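Local atomic coordinates of endosialidase (Enterobacteria phage phi92, PDB entry 4HIZ), a protein that cleaves polysialic acid, hydrolysing alpha-2,8 and probably also alpha-2,9 linkages within the sialic acid polymer, as a trimeric bacteriophage enzyme. Residues A[406-412]-A[437-443]; A[174-180]-A[270-276]; A[606-612]-A[628-634]; A[36-40]-A[50-54]. One frame throughout, in Å; residues are numbered along the deposited sequence. Where two conformers were deposited one is given.

Interaction 1 of 4, residues A[406-412]-A[437-443]; sequences DYLYIFG and FMCKINV
K440 reaches over one face of the Y407 ring. K440 CE sits 3.7 Å from the centroid of the Y407 ring, and its NZ adds a cation-pi contact from over the same face. The CG of K440 lies over one face of the Y409 ring. K440 NZ donates to Y409 OH at 3.0 Å. The K440 chain can serve both tyrosines because CG is anti to the backbone N (chi1 -175°) and the rest is fully extended. The F411 ring has M438 CG over one face, 3.8 Å from its centroid, while M438 SD comes in obliquely. A second Met-aromatic contact puts M438 SD at the edge of the Y409 ring, in its plane.

The two strands are antiparallel neighbours in a sheet of the beta-propeller domain. Strand 401-404 flanks one of them and strand 456-460 the other. Paired backbone bonds link L408 with I441, I410 with C439 and G412 with F437. L408 CG touches V443 CG1 at 3.6 Å just past the strand end. I410 CB meets C439 SG at 3.9 Å on the face of L408 and I410. Two waters bind N442 ND2, one shared with D406 OD2 and the other with Y407 OH. N442 OD1 is taken by S444 and S445.

Interaction 2 of 4, residues A[174-180]-A[270-276]; sequences KAELWSR and PWEITEL. With FRU (beta-D-fructofuranose), chain G.
E176, W178 and I273 share one face of this strand pair, beside a fructose of the bound glycan. E176 OE2 accepts from O3 of the fructose at 2.6 Å, and E176 OE1 accepts from O4 at 2.7 Å. E176 OE1 also takes a nearly straight bond from W178 NE1 (3.0 Å, 175°), which arrives from above the carboxylate plane. This second bond should fix the turn of the carboxylate. W178 only borders the sugar, and I273 CD1 touches fructose O6 at 3.5 Å. I273 CG1 covers a face of the indole, 3.8 Å from the centroid of the W178 five-membered ring. Y146 and D138 also bind the sugar. On this same face, K174 NZ and E275 OE2 form a long salt bridge of 3.3 Å.

On the other face, S179 OG donates to E272 OE1 at 2.9 Å and also bonds to R157. A water donates to E272 OE1 and L177 O and meets T274 OG1. E272 OE2 forms a salt bridge with K211.

The R180 guanidinium lies flat on one face of W271, with planes 9° apart, and its NE donates to S269 O. The edge of W178 meets the opposite face.

Backbone bonds pair L177 with T274 and S179 with E272, and L276 N donates to A175 O. Strand 272-275 is outermost in a four-stranded antiparallel propeller sheet, and strand 157-166 flanks 172-181 on its other side.

Interaction 3 of 4, residues A[606-612]-A[628-634]; sequences PSEQRLI and QLYGSNH
Backbone bonds pair L611 with L629 in both directions, the two strands lying antiparallel. G631 N adds one bond to Q609 O at 2.8 Å.

Side-chain amides supply the next group. Q609 OE1 is gripped by two donors of N633. N633 N lies 3.1 Å from Q609 OE1, nearly in line with its C=O. N633 ND2 lies 3.0 Å from Q609 OE1, but well above the carbonyl plane. Q609 CG is anti to the backbone N (chi1 -174°), and the extended chain carries the amide over to the 631-634 turn. Q609 NE2 is satisfied by K599 O.

The pair is a beta hairpin in the C-terminal part of the chain, and the type I turn from G631 to H634 follows its second strand. The sheet runs on into the third subunit, where R610, L611 and I612 pair in parallel with a strand of that chain. On another flank, Y630 and S632 bond to the second subunit.

Charged and polar contacts gather round the R610 guanidinium. R610 NE donates to Q628 OE1 at 3.0 Å, close to the guanidinium plane. R610 NH1 donates to E608 O and to E608 OE1, the latter a salt bridge of 2.9 Å. R610 NH2 and Q628 NE2 both donate to one water. Y594 of the third subunit adds a cation-pi contact.

Ring and side-chain packing completes the contact. The H634 ring has S607 O over one face and Y630 over the opposite face. H634 ND1 is bonded to Y636 N. Alongside, R610 CD lies 3.8 Å from Y630 CE1, and I612 CG2 lies 3.9 Å from Q628 CG.

Interaction 4 of 4, residues A[36-40]-A[50-54]; sequences KVTTL and AFVYE
V37, L40, F51 and Y53 make the close-packed part of this contact. V37 CG1 rests 3.9 Å from F51 CD1, while V37 CG2 comes within 4.0 Å of Y53 CB. L40 approaches Y53 at about a right angle, with L40 CD2 3.7 Å from Y53 CB. The Y53 ring lies beside residues 38-40, its CG anti to the backbone N (chi1 170°). Backbone lies on one face and at the edge: L40 N is over the face, and T38 O is at the edge, 3.3 Å from Y53 CE1.

V37 N donates to V52 O at 3.0 Å in an almost straight bond. It marks the end of a parallel pairing, K36 beside V52, where strand 33-36 leaves strand 49-53. This parallel pair belongs to the N-terminal extension. Strand 61-64 flanks strand 49-53 on its other side, and F46 meets the F51 ring edge-to-face.

The outer side is looser and wetter. The K36 chain runs alongside V52, but its NZ gets no nearer than 4.1 Å to V52 CG2. T38 and T39 are exposed, with their CB atoms directed away from 50-54. One water bridges V37 O to E54 N, and another links T39 OG1 with Y53 OH.

Interactions 1 and 4 belong to one mixed sheet. Strands 61-64 and 456-460 lie between their strand pairs, and the nearest atoms of the two contacts are about 8 Å apart. This sheet joins the N-terminal extension to the propeller. Interaction 2 lies in another propeller sheet, about 33 Å from interaction 1 between centres. It is the contact of the four that holds residues of a glycan pocket: E176, W178 and I273. Interaction 3 stands apart in the C-terminal part of the chain, its centre about 56 Å from that of interaction 2 and about 73 Å from that of interaction 1. There the contacts extend to both other subunits, whereas no other chain touches interactions 1 and 2.

Interaction 1 of 4, residues A[406-412]-A[437-443]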
# COMPACT_ATOMS: atom_id res chain seq x y z
N ASP A 406 -38.16 -18.74 -4.95
CA ASP A 406 -38.41 -20.11 -5.34
C ASP A 406 -37.17 -20.84 -5.85
O ASP A 406 -37.24 -22.04 -6.13
CB ASP A 406 -39.47 -20.15 -6.44
CG ASP A 406 -40.88 -19.82 -5.95
OD1 ASP A 406 -41.15 -19.85 -4.72
OD2 ASP A 406 -41.74 -19.54 -6.81
N TYR A 407 -36.06 -20.13 -5.98
CA TYR A 407 -34.91 -20.66 -6.70
C TYR A 407 -33.66 -20.86 -5.87
O TYR A 407 -33.36 -20.07 -4.98
CB TYR A 407 -34.52 -19.69 -7.84
CG TYR A 407 -35.60 -19.57 -8.86
CD1 TYR A 407 -35.66 -20.44 -9.95
CD2 TYR A 407 -36.56 -18.56 -8.76
CE1 TYR A 407 -36.66 -20.31 -10.92
CE2 TYR A 407 -37.56 -18.43 -9.71
CZ TYR A 407 -37.61 -19.31 -10.78
OH TYR A 407 -38.62 -19.16 -11.70
N LEU A 408 -32.90 -21.89 -6.21
CA LEU A 408 -31.53 -21.98 -5.75
C LEU A 408 -30.66 -21.39 -6.84
O LEU A 408 -30.78 -21.78 -8.02
CB LEU A 408 -31.11 -23.46 -5.57
CG LEU A 408 -31.91 -24.24 -4.50
CD1 LEU A 408 -31.24 -25.59 -4.28
CD2 LEU A 408 -31.97 -23.47 -3.20
N TYR A 409 -29.78 -20.48 -6.45
CA TYR A 409 -28.72 -19.96 -7.36
C TYR A 409 -27.46 -20.74 -7.01
O TYR A 409 -26.93 -20.61 -5.90
CB TYR A 409 -28.48 -18.47 -7.11
CG TYR A 409 -29.53 -17.55 -7.66
CD1 TYR A 409 -30.74 -17.38 -7.02
CD2 TYR A 409 -29.27 -16.79 -8.79
CE1 TYR A 409 -31.67 -16.49 -7.51
CE2 TYR A 409 -30.20 -15.92 -9.28
CZ TYR A 409 -31.39 -15.77 -8.63
OH TYR A 409 -32.33 -14.88 -9.12
N ILE A 410 -27.01 -21.58 -7.96
CA ILE A 410 -25.94 -22.54 -7.73
C ILE A 410 -24.75 -22.21 -8.64
O ILE A 410 -24.95 -22.01 -9.83
CB ILE A 410 -26.42 -23.98 -8.04
CG1 ILE A 410 -27.64 -24.30 -7.17
CG2 ILE A 410 -25.28 -24.98 -7.77
CD1 ILE A 410 -28.31 -25.64 -7.51
N PHE A 411 -23.54 -22.18 -8.06
CA PHE A 411 -22.33 -21.73 -8.76
C PHE A 411 -21.28 -22.82 -8.75
O PHE A 411 -21.15 -23.57 -7.78
CB PHE A 411 -21.74 -20.49 -8.06
CG PHE A 411 -22.62 -19.27 -8.12
CD1 PHE A 411 -23.72 -19.14 -7.27
CD2 PHE A 411 -22.38 -18.29 -9.06
CE1 PHE A 411 -24.53 -18.02 -7.33
CE2 PHE A 411 -23.19 -17.13 -9.12
CZ PHE A 411 -24.26 -16.98 -8.26
N GLY A 412 -20.46 -22.86 -9.79
CA GLY A 412 -19.30 -23.73 -9.80
C GLY A 412 -18.30 -23.16 -10.79
O GLY A 412 -18.64 -22.29 -11.60
N PHE A 437 -19.61 -20.90 -13.79
CA PHE A 437 -20.99 -21.09 -14.21
C PHE A 437 -21.97 -20.91 -13.07
O PHE A 437 -21.65 -21.10 -11.91
CB PHE A 437 -21.19 -22.53 -14.69
CG PHE A 437 -20.40 -22.89 -15.93
CD1 PHE A 437 -20.94 -22.64 -17.19
CD2 PHE A 437 -19.14 -23.50 -15.81
CE1 PHE A 437 -20.22 -22.99 -18.35
CE2 PHE A 437 -18.39 -23.83 -16.98
CZ PHE A 437 -18.96 -23.60 -18.24
N MET A 438 -23.19 -20.55 -13.42
CA MET A 438 -24.27 -20.41 -12.46
C MET A 438 -25.49 -21.07 -13.10
O MET A 438 -25.74 -20.92 -14.29
CB MET A 438 -24.55 -18.92 -12.21
CG MET A 438 -25.68 -18.69 -11.17
SD MET A 438 -26.09 -16.93 -11.07
CE MET A 438 -27.08 -16.66 -12.56
N CYS A 439 -26.30 -21.74 -12.29
CA CYS A 439 -27.64 -22.13 -12.74
C CYS A 439 -28.66 -21.69 -11.70
O CYS A 439 -28.30 -21.35 -10.55
CB CYS A 439 -27.75 -23.64 -13.05
SG CYS A 439 -27.62 -24.75 -11.63
N LYS A 440 -29.92 -21.67 -12.12
CA LYS A 440 -31.00 -21.19 -11.28
C LYS A 440 -32.09 -22.27 -11.31
O LYS A 440 -32.76 -22.44 -12.34
CB LYS A 440 -31.49 -19.85 -11.85
CG LYS A 440 -32.54 -19.16 -11.03
CD LYS A 440 -32.82 -17.75 -11.63
CE LYS A 440 -34.00 -17.08 -10.93
NZ LYS A 440 -34.21 -15.66 -11.33
N ILE A 441 -32.25 -22.99 -10.20
CA ILE A 441 -33.15 -24.14 -10.15
C ILE A 441 -34.37 -23.81 -9.30
O ILE A 441 -34.22 -23.41 -8.16
CB ILE A 441 -32.45 -25.39 -9.54
CG1 ILE A 441 -31.15 -25.74 -10.28
CG2 ILE A 441 -33.42 -26.62 -9.51
CD1 ILE A 441 -31.33 -25.86 -11.70
N ASN A 442 -35.57 -23.96 -9.87
CA ASN A 442 -36.80 -23.78 -9.12
C ASN A 442 -37.00 -24.99 -8.21
O ASN A 442 -37.23 -26.12 -8.69
CB ASN A 442 -37.99 -23.65 -10.07
CG ASN A 442 -39.26 -23.22 -9.35
OD1 ASN A 442 -39.51 -23.63 -8.20
ND2 ASN A 442 -40.06 -22.37 -10.00
N VAL A 443 -36.89 -24.78 -6.90
CA VAL A 443 -37.10 -25.88 -5.95
C VAL A 443 -38.45 -25.76 -5.26
O VAL A 443 -38.80 -26.65 -4.47
CB VAL A 443 -35.95 -26.03 -4.94
CG1 VAL A 443 -34.61 -26.38 -5.67
CG2 VAL A 443 -35.80 -24.75 -4.12
O HOH W 1 -42.85 -21.87 -8.66
O HOH W 2 -39.25 -21.69 -12.90

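Interaction 2 of 4, residues A[174-180]-A[270-276]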
# COMPACT_ATOMS: atom_id res chain seq x y z
N LYS A 174 -7.24 -34.71 13.99
CA LYS A 174 -8.42 -34.56 14.85
C LYS A 174 -9.12 -33.29 14.42
O LYS A 174 -8.58 -32.51 13.64
CB LYS A 174 -8.02 -34.45 16.32
CG LYS A 174 -7.17 -33.20 16.61
CD LYS A 174 -6.57 -33.24 18.03
CE LYS A 174 -7.59 -32.91 19.09
NZ LYS A 174 -7.15 -33.42 20.45
N ALA A 175 -10.33 -33.08 14.92
CA ALA A 175 -11.06 -31.86 14.60
C ALA A 175 -11.69 -31.31 15.86
O ALA A 175 -12.10 -32.09 16.75
CB ALA A 175 -12.14 -32.15 13.54
N GLU A 176 -11.77 -29.98 15.92
CA GLU A 176 -12.30 -29.32 17.12
C GLU A 176 -13.37 -28.36 16.71
O GLU A 176 -13.23 -27.68 15.68
CB GLU A 176 -11.21 -28.57 17.88
CG GLU A 176 -10.15 -29.51 18.49
CD GLU A 176 -8.85 -28.79 18.87
OE1 GLU A 176 -8.45 -27.80 18.20
OE2 GLU A 176 -8.22 -29.24 19.86
N LEU A 177 -14.42 -28.26 17.52
CA LEU A 177 -15.40 -27.20 17.32
C LEU A 177 -14.87 -25.99 18.11
O LEU A 177 -14.66 -26.10 19.31
CB LEU A 177 -16.79 -27.67 17.82
CG LEU A 177 -17.90 -26.63 17.54
CD1 LEU A 177 -18.20 -26.51 16.03
CD2 LEU A 177 -19.16 -26.98 18.35
N TRP A 178 -14.59 -24.86 17.42
CA TRP A 178 -14.15 -23.64 18.10
C TRP A 178 -15.30 -22.66 18.09
O TRP A 178 -16.00 -22.53 17.07
CB TRP A 178 -12.97 -22.99 17.35
CG TRP A 178 -11.61 -23.67 17.48
CD1 TRP A 178 -11.34 -25.01 17.68
CD2 TRP A 178 -10.34 -23.02 17.36
NE1 TRP A 178 -9.97 -25.21 17.71
CE2 TRP A 178 -9.33 -24.01 17.51
CE3 TRP A 178 -9.96 -21.69 17.16
CZ2 TRP A 178 -7.96 -23.70 17.46
CZ3 TRP A 178 -8.60 -21.38 17.12
CH2 TRP A 178 -7.62 -22.38 17.24
N SER A 179 -15.51 -21.95 19.20
CA SER A 179 -16.52 -20.89 19.16
C SER A 179 -16.16 -19.71 20.02
O SER A 179 -15.41 -19.83 20.97
CB SER A 179 -17.93 -21.39 19.54
OG SER A 179 -18.08 -21.52 20.94
N ARG A 180 -16.68 -18.55 19.61
CA ARG A 180 -16.54 -17.29 20.37
C ARG A 180 -17.84 -16.55 20.21
O ARG A 180 -18.55 -16.76 19.24
CB ARG A 180 -15.44 -16.38 19.73
CG ARG A 180 -14.07 -16.51 20.37
CD ARG A 180 -13.07 -15.62 19.63
NE ARG A 180 -11.80 -15.54 20.36
CZ ARG A 180 -10.71 -14.98 19.84
NH1 ARG A 180 -10.76 -14.45 18.60
NH2 ARG A 180 -9.59 -14.90 20.56
N PRO A 270 -11.80 -15.96 25.28
CA PRO A 270 -11.16 -17.24 24.93
C PRO A 270 -12.01 -18.04 23.97
O PRO A 270 -13.24 -18.01 24.06
CB PRO A 270 -11.04 -17.97 26.27
CG PRO A 270 -11.85 -17.20 27.24
CD PRO A 270 -11.95 -15.78 26.74
N TRP A 271 -11.37 -18.78 23.06
CA TRP A 271 -12.12 -19.70 22.23
C TRP A 271 -12.61 -20.86 23.11
O TRP A 271 -11.85 -21.38 23.92
CB TRP A 271 -11.22 -20.27 21.15
CG TRP A 271 -10.81 -19.31 20.06
CD1 TRP A 271 -9.60 -18.68 19.94
CD2 TRP A 271 -11.56 -18.98 18.88
NE1 TRP A 271 -9.57 -17.93 18.76
CE2 TRP A 271 -10.75 -18.14 18.08
CE3 TRP A 271 -12.83 -19.34 18.41
CZ2 TRP A 271 -11.18 -17.61 16.87
CZ3 TRP A 271 -13.26 -18.84 17.20
CH2 TRP A 271 -12.43 -17.99 16.43
N GLU A 272 -13.85 -21.24 22.95
CA GLU A 272 -14.29 -22.55 23.47
C GLU A 272 -13.84 -23.56 22.44
O GLU A 272 -14.15 -23.41 21.27
CB GLU A 272 -15.80 -22.57 23.56
CG GLU A 272 -16.30 -23.97 23.98
CD GLU A 272 -17.78 -24.14 23.71
OE1 GLU A 272 -18.23 -23.98 22.53
OE2 GLU A 272 -18.50 -24.39 24.69
N ILE A 273 -13.09 -24.58 22.87
CA ILE A 273 -12.49 -25.55 21.93
C ILE A 273 -12.87 -26.95 22.42
O ILE A 273 -12.54 -27.35 23.54
CB ILE A 273 -10.97 -25.39 21.91
CG1 ILE A 273 -10.62 -24.01 21.30
CG2 ILE A 273 -10.28 -26.52 21.14
CD1 ILE A 273 -9.13 -23.75 21.30
N THR A 274 -13.61 -27.67 21.58
CA THR A 274 -14.15 -28.97 21.96
C THR A 274 -13.74 -30.01 20.93
O THR A 274 -14.06 -29.86 19.76
CB THR A 274 -15.70 -28.91 21.99
OG1 THR A 274 -16.12 -27.85 22.88
CG2 THR A 274 -16.27 -30.25 22.47
N GLU A 275 -13.11 -31.10 21.37
CA GLU A 275 -12.73 -32.16 20.45
C GLU A 275 -13.99 -32.87 19.95
O GLU A 275 -14.93 -33.13 20.74
CB GLU A 275 -11.79 -33.16 21.12
CG GLU A 275 -11.21 -34.17 20.16
CD GLU A 275 -10.11 -35.00 20.79
OE1 GLU A 275 -9.91 -34.89 22.02
OE2 GLU A 275 -9.43 -35.75 20.06
N LEU A 276 -14.02 -33.17 18.64
CA LEU A 276 -15.16 -33.90 18.06
C LEU A 276 -14.78 -35.38 17.94
O LEU A 276 -13.96 -35.75 17.11
CB LEU A 276 -15.50 -33.33 16.67
CG LEU A 276 -15.91 -31.83 16.67
CD1 LEU A 276 -16.23 -31.31 15.25
CD2 LEU A 276 -17.13 -31.59 17.60
C1 FRU G . -3.03 -29.07 21.66
C2 FRU G . -4.17 -28.20 21.41
C3 FRU G . -4.96 -28.22 20.20
C4 FRU G . -5.83 -27.04 20.33
C5 FRU G . -4.96 -26.10 21.11
C6 FRU G . -5.67 -24.94 21.79
O1 FRU G . -2.02 -28.38 20.95
O2 FRU G . -5.16 -28.96 22.21
O3 FRU G . -5.60 -29.47 19.84
O4 FRU G . -6.18 -26.52 19.01
O5 FRU G . -4.26 -26.91 22.08
O6 FRU G . -6.42 -25.42 22.87
O HOH W 3 -11.45 -35.42 16.18
O HOH W 4 -16.78 -25.85 21.16

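Interaction 3 of 4, residues A[606-612]-A[628-634]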
# COMPACT_ATOMS: atom_id res chain seq x y z
N PRO A 606 38.59 -2.93 5.72
CA PRO A 606 38.46 -3.95 6.77
C PRO A 606 39.35 -3.65 7.97
O PRO A 606 39.01 -4.05 9.08
CB PRO A 606 38.95 -5.24 6.08
CG PRO A 606 38.79 -5.01 4.61
CD PRO A 606 38.84 -3.50 4.39
N SER A 607 40.47 -2.95 7.76
CA SER A 607 41.39 -2.67 8.85
C SER A 607 40.80 -1.71 9.89
O SER A 607 41.42 -1.48 10.92
CB SER A 607 42.70 -2.09 8.30
OG SER A 607 42.45 -0.84 7.69
N GLU A 608 39.61 -1.16 9.63
CA GLU A 608 38.93 -0.29 10.59
C GLU A 608 37.97 -1.04 11.50
O GLU A 608 37.44 -0.46 12.46
CB GLU A 608 38.09 0.77 9.87
CG GLU A 608 38.95 1.74 9.04
CD GLU A 608 39.62 2.82 9.89
OE1 GLU A 608 39.05 3.26 10.89
OE2 GLU A 608 40.73 3.24 9.53
N GLN A 609 37.74 -2.32 11.20
CA GLN A 609 36.60 -3.06 11.80
C GLN A 609 36.50 -2.93 13.32
O GLN A 609 37.37 -3.43 14.06
CB GLN A 609 36.67 -4.55 11.46
CG GLN A 609 35.42 -5.31 11.95
CD GLN A 609 35.58 -6.81 11.76
OE1 GLN A 609 36.69 -7.34 11.82
NE2 GLN A 609 34.47 -7.51 11.53
N ARG A 610 35.41 -2.31 13.78
CA ARG A 610 35.17 -2.20 15.21
C ARG A 610 33.76 -1.72 15.48
O ARG A 610 33.10 -1.10 14.61
CB ARG A 610 36.17 -1.22 15.84
CG ARG A 610 35.99 0.26 15.38
CD ARG A 610 37.25 1.03 15.74
NE ARG A 610 37.19 2.48 15.51
CZ ARG A 610 37.41 3.06 14.33
NH1 ARG A 610 37.65 2.33 13.22
NH2 ARG A 610 37.41 4.39 14.27
N LEU A 611 33.31 -2.00 16.69
CA LEU A 611 32.02 -1.53 17.17
C LEU A 611 32.29 -0.46 18.23
O LEU A 611 33.10 -0.69 19.13
CB LEU A 611 31.23 -2.71 17.78
CG LEU A 611 29.82 -2.35 18.32
CD1 LEU A 611 28.87 -1.85 17.22
CD2 LEU A 611 29.18 -3.53 19.10
N ILE A 612 31.64 0.70 18.13
CA ILE A 612 31.88 1.79 19.09
C ILE A 612 30.57 2.08 19.84
O ILE A 612 29.57 2.48 19.24
CB ILE A 612 32.36 3.10 18.43
CG1 ILE A 612 33.56 2.81 17.51
CG2 ILE A 612 32.71 4.14 19.53
CD1 ILE A 612 33.99 4.06 16.70
N GLN A 628 35.23 0.75 22.73
CA GLN A 628 35.51 0.30 21.37
C GLN A 628 35.94 -1.17 21.42
O GLN A 628 36.87 -1.55 22.16
CB GLN A 628 36.61 1.15 20.69
CG GLN A 628 36.17 2.65 20.58
CD GLN A 628 36.85 3.36 19.43
OE1 GLN A 628 37.24 2.75 18.45
NE2 GLN A 628 36.97 4.68 19.55
N LEU A 629 35.26 -1.99 20.63
CA LEU A 629 35.59 -3.41 20.55
C LEU A 629 36.13 -3.62 19.13
O LEU A 629 35.37 -3.43 18.17
CB LEU A 629 34.31 -4.24 20.75
CG LEU A 629 33.69 -4.07 22.14
CD1 LEU A 629 32.29 -4.78 22.26
CD2 LEU A 629 34.66 -4.52 23.24
N TYR A 630 37.41 -3.96 18.99
CA TYR A 630 37.99 -4.14 17.66
C TYR A 630 37.74 -5.55 17.12
O TYR A 630 37.74 -6.51 17.87
CB TYR A 630 39.51 -3.90 17.68
CG TYR A 630 39.99 -2.49 17.94
CD1 TYR A 630 39.13 -1.44 18.24
CD2 TYR A 630 41.35 -2.21 17.88
CE1 TYR A 630 39.63 -0.12 18.46
CE2 TYR A 630 41.86 -0.95 18.11
CZ TYR A 630 41.00 0.11 18.40
OH TYR A 630 41.54 1.37 18.62
N GLY A 631 37.49 -5.65 15.82
CA GLY A 631 37.30 -6.94 15.16
C GLY A 631 38.63 -7.60 14.81
O GLY A 631 39.72 -7.00 14.92
N SER A 632 38.52 -8.83 14.33
CA SER A 632 39.68 -9.60 13.90
C SER A 632 40.37 -9.04 12.66
O SER A 632 41.54 -9.37 12.38
CB SER A 632 39.24 -11.05 13.66
OG SER A 632 38.29 -11.12 12.60
N ASN A 633 39.65 -8.21 11.90
CA ASN A 633 40.26 -7.61 10.70
C ASN A 633 40.93 -6.27 10.97
O ASN A 633 41.61 -5.74 10.10
CB ASN A 633 39.22 -7.41 9.59
CG ASN A 633 38.69 -8.71 9.07
OD1 ASN A 633 39.30 -9.30 8.20
ND2 ASN A 633 37.57 -9.18 9.61
N HIS A 634 40.77 -5.74 12.18
CA HIS A 634 41.35 -4.45 12.50
C HIS A 634 42.89 -4.49 12.40
O HIS A 634 43.50 -5.54 12.61
CB HIS A 634 40.96 -4.06 13.93
CG HIS A 634 41.20 -2.62 14.23
ND1 HIS A 634 42.44 -2.12 14.57
CD2 HIS A 634 40.35 -1.56 14.25
CE1 HIS A 634 42.34 -0.82 14.77
NE2 HIS A 634 41.08 -0.45 14.59
O HOH W 5 37.52 5.86 16.81

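Interaction 4 of 4, residues A[36-40]-A[50-54]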
# COMPACT_ATOMS: atom_id res chain seq x y z
N LYS A 36 -29.28 -19.30 -30.23
CA LYS A 36 -28.60 -20.59 -30.34
C LYS A 36 -27.59 -20.45 -31.46
O LYS A 36 -27.93 -20.11 -32.58
CB LYS A 36 -29.59 -21.70 -30.68
CG LYS A 36 -30.77 -21.73 -29.72
CD LYS A 36 -31.23 -23.15 -29.43
CE LYS A 36 -32.42 -23.15 -28.47
NZ LYS A 36 -32.21 -22.21 -27.32
N VAL A 37 -26.33 -20.68 -31.14
CA VAL A 37 -25.30 -20.33 -32.10
C VAL A 37 -24.44 -21.53 -32.43
O VAL A 37 -24.29 -22.46 -31.64
CB VAL A 37 -24.39 -19.19 -31.61
CG1 VAL A 37 -25.20 -17.91 -31.40
CG2 VAL A 37 -23.62 -19.61 -30.33
N THR A 38 -23.88 -21.50 -33.63
CA THR A 38 -23.00 -22.56 -34.09
C THR A 38 -21.57 -22.40 -33.54
O THR A 38 -20.82 -23.38 -33.39
CB THR A 38 -22.94 -22.49 -35.64
OG1 THR A 38 -22.49 -21.18 -36.03
CG2 THR A 38 -24.33 -22.74 -36.25
N THR A 39 -21.21 -21.17 -33.26
CA THR A 39 -19.89 -20.86 -32.74
C THR A 39 -20.07 -19.59 -31.96
O THR A 39 -21.00 -18.82 -32.27
CB THR A 39 -18.89 -20.64 -33.89
OG1 THR A 39 -17.61 -20.31 -33.34
CG2 THR A 39 -19.33 -19.49 -34.76
N LEU A 40 -19.23 -19.31 -30.96
CA LEU A 40 -19.46 -18.08 -30.18
C LEU A 40 -19.19 -16.85 -31.02
O LEU A 40 -18.18 -16.82 -31.73
CB LEU A 40 -18.63 -18.02 -28.88
CG LEU A 40 -19.04 -19.09 -27.86
CD1 LEU A 40 -18.15 -19.03 -26.63
CD2 LEU A 40 -20.50 -18.92 -27.44
N ALA A 50 -27.61 -13.59 -24.48
CA ALA A 50 -26.95 -14.85 -24.13
C ALA A 50 -26.95 -15.80 -25.32
O ALA A 50 -27.81 -15.71 -26.20
CB ALA A 50 -27.63 -15.49 -22.95
N PHE A 51 -25.98 -16.72 -25.32
CA PHE A 51 -25.74 -17.58 -26.48
C PHE A 51 -25.61 -19.02 -26.03
O PHE A 51 -24.74 -19.35 -25.23
CB PHE A 51 -24.43 -17.14 -27.18
CG PHE A 51 -24.40 -15.66 -27.48
CD1 PHE A 51 -25.03 -15.16 -28.61
CD2 PHE A 51 -23.80 -14.76 -26.59
CE1 PHE A 51 -25.03 -13.78 -28.87
CE2 PHE A 51 -23.82 -13.39 -26.84
CZ PHE A 51 -24.44 -12.90 -27.98
N VAL A 52 -26.48 -19.88 -26.54
CA VAL A 52 -26.38 -21.32 -26.23
C VAL A 52 -25.48 -21.98 -27.25
O VAL A 52 -25.72 -21.88 -28.47
CB VAL A 52 -27.74 -22.01 -26.26
CG1 VAL A 52 -27.58 -23.49 -25.85
CG2 VAL A 52 -28.71 -21.27 -25.35
N TYR A 53 -24.46 -22.66 -26.77
CA TYR A 53 -23.38 -23.15 -27.65
C TYR A 53 -22.91 -24.51 -27.15
O TYR A 53 -22.75 -24.72 -25.93
CB TYR A 53 -22.22 -22.14 -27.62
CG TYR A 53 -20.95 -22.63 -28.29
CD1 TYR A 53 -20.95 -23.02 -29.63
CD2 TYR A 53 -19.74 -22.68 -27.58
CE1 TYR A 53 -19.76 -23.48 -30.25
CE2 TYR A 53 -18.55 -23.11 -28.18
CZ TYR A 53 -18.57 -23.52 -29.51
OH TYR A 53 -17.40 -23.95 -30.10
N GLU A 54 -22.69 -25.45 -28.07
CA GLU A 54 -22.15 -26.77 -27.69
C GLU A 54 -20.67 -26.89 -28.09
O GLU A 54 -20.33 -27.45 -29.15
CB GLU A 54 -22.96 -27.90 -28.35
CG GLU A 54 -24.42 -27.92 -27.89
CD GLU A 54 -25.26 -29.01 -28.54
OE1 GLU A 54 -24.72 -29.97 -29.14
OE2 GLU A 54 -26.51 -28.90 -28.43
O HOH W 6 -23.70 -25.08 -30.78
O HOH W 7 -16.75 -23.00 -32.82